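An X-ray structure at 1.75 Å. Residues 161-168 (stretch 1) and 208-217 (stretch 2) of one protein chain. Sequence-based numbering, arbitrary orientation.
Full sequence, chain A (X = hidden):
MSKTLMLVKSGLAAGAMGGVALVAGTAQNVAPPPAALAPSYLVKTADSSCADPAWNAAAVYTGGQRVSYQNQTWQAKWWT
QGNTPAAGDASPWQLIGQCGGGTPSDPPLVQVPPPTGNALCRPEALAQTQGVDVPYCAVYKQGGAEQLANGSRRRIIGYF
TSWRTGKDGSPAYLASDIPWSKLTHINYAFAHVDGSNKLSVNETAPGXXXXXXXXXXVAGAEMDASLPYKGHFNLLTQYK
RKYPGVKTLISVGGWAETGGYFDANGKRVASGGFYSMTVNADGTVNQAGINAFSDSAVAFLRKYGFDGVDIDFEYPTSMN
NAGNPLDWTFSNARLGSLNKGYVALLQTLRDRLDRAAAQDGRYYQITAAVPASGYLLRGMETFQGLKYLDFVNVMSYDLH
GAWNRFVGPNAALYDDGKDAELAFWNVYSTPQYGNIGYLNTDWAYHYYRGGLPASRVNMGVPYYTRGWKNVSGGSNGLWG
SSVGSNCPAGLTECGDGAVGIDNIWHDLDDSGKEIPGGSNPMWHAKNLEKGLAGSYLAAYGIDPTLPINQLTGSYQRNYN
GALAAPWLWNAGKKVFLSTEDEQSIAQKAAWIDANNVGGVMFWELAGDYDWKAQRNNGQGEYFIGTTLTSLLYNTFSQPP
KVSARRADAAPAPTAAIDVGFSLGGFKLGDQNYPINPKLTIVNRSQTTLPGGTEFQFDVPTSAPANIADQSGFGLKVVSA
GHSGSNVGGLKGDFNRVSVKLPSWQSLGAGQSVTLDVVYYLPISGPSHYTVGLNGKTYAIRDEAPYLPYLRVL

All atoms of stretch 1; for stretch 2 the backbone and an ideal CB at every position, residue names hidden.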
# COMPACT_ATOMS: atom_id res chain seq x y z
N THR A 161 7.76 -13.53 -4.40
CA THR A 161 6.64 -14.47 -4.50
C THR A 161 7.11 -15.90 -4.32
O THR A 161 8.18 -16.28 -4.79
CB THR A 161 5.90 -14.32 -5.84
OG1 THR A 161 6.80 -14.58 -6.92
CG2 THR A 161 5.33 -12.91 -5.99
N SER A 162 6.28 -16.70 -3.64
CA SER A 162 6.66 -18.06 -3.26
C SER A 162 6.57 -19.07 -4.39
O SER A 162 7.10 -20.18 -4.28
CB SER A 162 5.78 -18.54 -2.11
OG SER A 162 4.43 -18.71 -2.52
N TRP A 163 5.88 -18.70 -5.47
CA TRP A 163 5.48 -19.70 -6.45
C TRP A 163 6.37 -19.85 -7.68
O TRP A 163 6.03 -20.61 -8.58
CB TRP A 163 4.04 -19.43 -6.91
CG TRP A 163 3.69 -18.01 -7.31
CD1 TRP A 163 3.78 -17.46 -8.56
CD2 TRP A 163 3.13 -16.99 -6.47
NE1 TRP A 163 3.34 -16.16 -8.54
CE2 TRP A 163 2.93 -15.85 -7.26
CE3 TRP A 163 2.79 -16.94 -5.11
CZ2 TRP A 163 2.41 -14.66 -6.75
CZ3 TRP A 163 2.27 -15.76 -4.60
CH2 TRP A 163 2.09 -14.64 -5.42
N ARG A 164 7.51 -19.17 -7.72
CA ARG A 164 8.42 -19.33 -8.86
C ARG A 164 9.58 -20.26 -8.50
O ARG A 164 10.76 -19.89 -8.52
CB ARG A 164 8.92 -17.96 -9.33
CG ARG A 164 7.74 -17.01 -9.62
CD ARG A 164 8.13 -15.77 -10.42
NE ARG A 164 6.97 -14.90 -10.55
CZ ARG A 164 6.02 -15.06 -11.46
NH1 ARG A 164 6.11 -16.04 -12.35
NH2 ARG A 164 4.98 -14.23 -11.50
N THR A 165 9.22 -21.50 -8.19
CA THR A 165 10.16 -22.49 -7.67
C THR A 165 10.90 -23.20 -8.79
O THR A 165 11.89 -23.88 -8.55
CB THR A 165 9.44 -23.55 -6.84
OG1 THR A 165 8.57 -24.31 -7.69
CG2 THR A 165 8.62 -22.88 -5.75
N GLY A 166 10.39 -23.05 -10.01
CA GLY A 166 10.96 -23.71 -11.16
C GLY A 166 10.68 -25.21 -11.27
O GLY A 166 11.18 -25.85 -12.19
N LYS A 167 9.89 -25.76 -10.36
CA LYS A 167 9.71 -27.22 -10.34
C LYS A 167 8.91 -27.73 -11.54
O LYS A 167 9.01 -28.90 -11.90
CB LYS A 167 9.04 -27.66 -9.03
CG LYS A 167 9.87 -27.41 -7.78
CD LYS A 167 11.16 -28.22 -7.80
CE LYS A 167 11.98 -28.01 -6.53
NZ LYS A 167 13.21 -28.86 -6.51
N ASP A 168 8.12 -26.85 -12.16
CA ASP A 168 7.34 -27.24 -13.33
C ASP A 168 8.10 -26.95 -14.63
O ASP A 168 7.59 -27.17 -15.72
CB ASP A 168 5.98 -26.53 -13.35
CG ASP A 168 6.11 -25.02 -13.45
OD1 ASP A 168 7.24 -24.49 -13.38
OD2 ASP A 168 5.06 -24.34 -13.58
N UNK A 208 5.95 -28.27 0.57
CA UNK A 208 5.60 -26.85 0.51
C UNK A 208 6.87 -26.00 0.29
O UNK A 208 7.94 -26.32 0.81
CB UNK A 208 4.88 -26.42 1.79
N UNK A 209 6.75 -24.93 -0.51
CA UNK A 209 7.93 -24.15 -0.91
C UNK A 209 8.54 -23.32 0.22
O UNK A 209 9.74 -23.05 0.18
CB UNK A 209 7.56 -23.22 -2.06
N UNK A 210 7.74 -22.95 1.23
CA UNK A 210 8.27 -22.14 2.32
C UNK A 210 9.28 -22.90 3.17
O UNK A 210 10.33 -22.35 3.53
CB UNK A 210 7.12 -21.64 3.20
N UNK A 211 8.97 -24.14 3.51
CA UNK A 211 9.77 -24.87 4.50
C UNK A 211 10.15 -26.29 4.14
O UNK A 211 10.87 -26.95 4.90
CB UNK A 211 9.01 -24.91 5.83
N UNK A 212 9.68 -26.80 3.00
CA UNK A 212 9.96 -28.21 2.67
C UNK A 212 10.28 -28.41 1.19
O UNK A 212 9.67 -29.23 0.51
CB UNK A 212 8.77 -29.09 3.05
N UNK A 213 11.26 -27.67 0.71
CA UNK A 213 11.64 -27.75 -0.69
C UNK A 213 13.13 -27.50 -0.78
O UNK A 213 13.70 -26.79 0.05
CB UNK A 213 10.86 -26.75 -1.55
N UNK A 214 13.79 -28.10 -1.77
CA UNK A 214 15.21 -27.84 -1.96
C UNK A 214 15.49 -27.77 -3.46
O UNK A 214 14.65 -28.17 -4.27
CB UNK A 214 16.07 -28.92 -1.29
N UNK A 215 16.66 -27.25 -3.80
CA UNK A 215 17.03 -27.03 -5.19
C UNK A 215 18.43 -27.58 -5.45
O UNK A 215 19.39 -26.82 -5.56
CB UNK A 215 16.96 -25.54 -5.54
N UNK A 216 18.54 -28.91 -5.54
CA UNK A 216 19.82 -29.60 -5.72
C UNK A 216 20.54 -29.07 -6.94
O UNK A 216 19.92 -28.93 -7.99
CB UNK A 216 19.61 -31.11 -5.85
N UNK A 217 21.83 -28.76 -6.80
CA UNK A 217 22.64 -28.36 -7.93
C UNK A 217 22.55 -26.90 -8.32
O UNK A 217 23.29 -26.44 -9.18
CB UNK A 217 22.26 -29.21 -9.14

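Position 208 has no atom of stretch 1 within 5.5 Å of its ideal CB, so stretch 1 sets no preference; the backbone N of 212 donates to its O (2.8 Å), closing a turn in which a side chain carrying an acceptor could take up a free backbone N-H, as Asn, Asp, Ser or Thr might. The residue is Asn208, whose OD1 accepts from the N of 211 at 2.9 Å.

At position 209 CA-to-CB points toward stretch 1, and the ideal CB lies 3.8 Å from Ser162 O and 3.9 Å from Thr165 CG2. A phi of -71° is open to most residues, proline included, and a compact apolar side chain would suit the nearby methyl. Pro209 is deposited: its CB packs 3.9 Å from Thr165 CG2 and its ring needs no partner for a donor.

Positions 210, 211 and 212 find nothing of stretch 1 near their ideal CB atoms, so many residues would serve. They are Ala210, Thr211 and Asp212. Thr211 OG1 accepts from Asn208 ND2 at 3.0 Å, pairing the two side chains across the turn.

Position 213 again points toward stretch 1, in an extended backbone (-147/149). Its ideal CB is still 5.3 Å from Lys167 CE, with Thr165 CG2 beyond, which leaves room for a long, apolar side chain; leucine or methionine would both be plausible. Met213 fills the space with chi1 and chi2 both t: SD reaches Thr165 CG2 at 3.6 Å, while CG lies 3.8 Å from Lys167 CE.

At 214 CA-to-CB points away, and the backbone makes the contact: Lys167 NZ donates to the O of 214 at 2.8 Å. Almost any side chain would be tolerated by stretch 1. Ser214 is found, its hydroxyl taking no part in that bond.

Position 215 points sideways, its ideal CB 5.1 Å from Lys167 NZ. Thr165 O is an acceptor farther off, and the ammonium invites an acid or an aromatic ring; a large side chain carrying a donor could answer both. Trp215 does so. With chi1 m, NE1 donates to Thr165 O at 3.0 Å (147°), the acceptor lying at the ring edge, near its plane. Lys167 NZ sits 4.6 Å from the centroid of the five-membered ring of Trp215, an off-centre cation-pi contact.

Position 216 points sideways into space that stretch 1 leaves open, and its phi of -55° permits proline. Pro216 brings CD to 4.4 Å from Lys167 NZ, a marginal contact. Position 217 is out of reach; its positive phi (84°) favours glycine, and Gly217 is deposited.

Stretch 2, residues 208-217: NPATDMSWPG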
# COMPACT_ATOMS: atom_id res chain seq x y z
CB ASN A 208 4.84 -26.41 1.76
CG ASN A 208 5.75 -26.06 2.92
OD1 ASN A 208 6.25 -24.94 3.02
ND2 ASN A 208 5.97 -27.03 3.81
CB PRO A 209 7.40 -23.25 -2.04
CG PRO A 209 5.91 -23.16 -1.79
CD PRO A 209 5.53 -24.51 -1.23
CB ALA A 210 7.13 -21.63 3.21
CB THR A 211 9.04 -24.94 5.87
OG1 THR A 211 7.87 -25.77 5.75
CG2 THR A 211 8.64 -23.56 6.35
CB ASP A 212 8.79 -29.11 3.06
CG ASP A 212 9.16 -30.59 3.06
OD1 ASP A 212 10.36 -30.88 3.28
OD2 ASP A 212 8.29 -31.45 2.82
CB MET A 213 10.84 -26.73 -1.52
CG MET A 213 11.16 -26.74 -3.01
SD MET A 213 10.00 -25.72 -3.95
CE MET A 213 8.50 -26.71 -3.88
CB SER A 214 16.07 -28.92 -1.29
OG SER A 214 15.90 -30.17 -1.91
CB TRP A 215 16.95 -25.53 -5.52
CG TRP A 215 15.55 -24.99 -5.48
CD1 TRP A 215 14.65 -24.96 -6.50
CD2 TRP A 215 14.89 -24.41 -4.34
NE1 TRP A 215 13.47 -24.40 -6.08
CE2 TRP A 215 13.59 -24.05 -4.76
CE3 TRP A 215 15.27 -24.15 -3.02
CZ2 TRP A 215 12.67 -23.44 -3.91
CZ3 TRP A 215 14.34 -23.54 -2.17
CH2 TRP A 215 13.06 -23.20 -2.61
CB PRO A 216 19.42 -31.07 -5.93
CG PRO A 216 18.07 -31.18 -5.33
CD PRO A 216 17.41 -29.86 -5.55
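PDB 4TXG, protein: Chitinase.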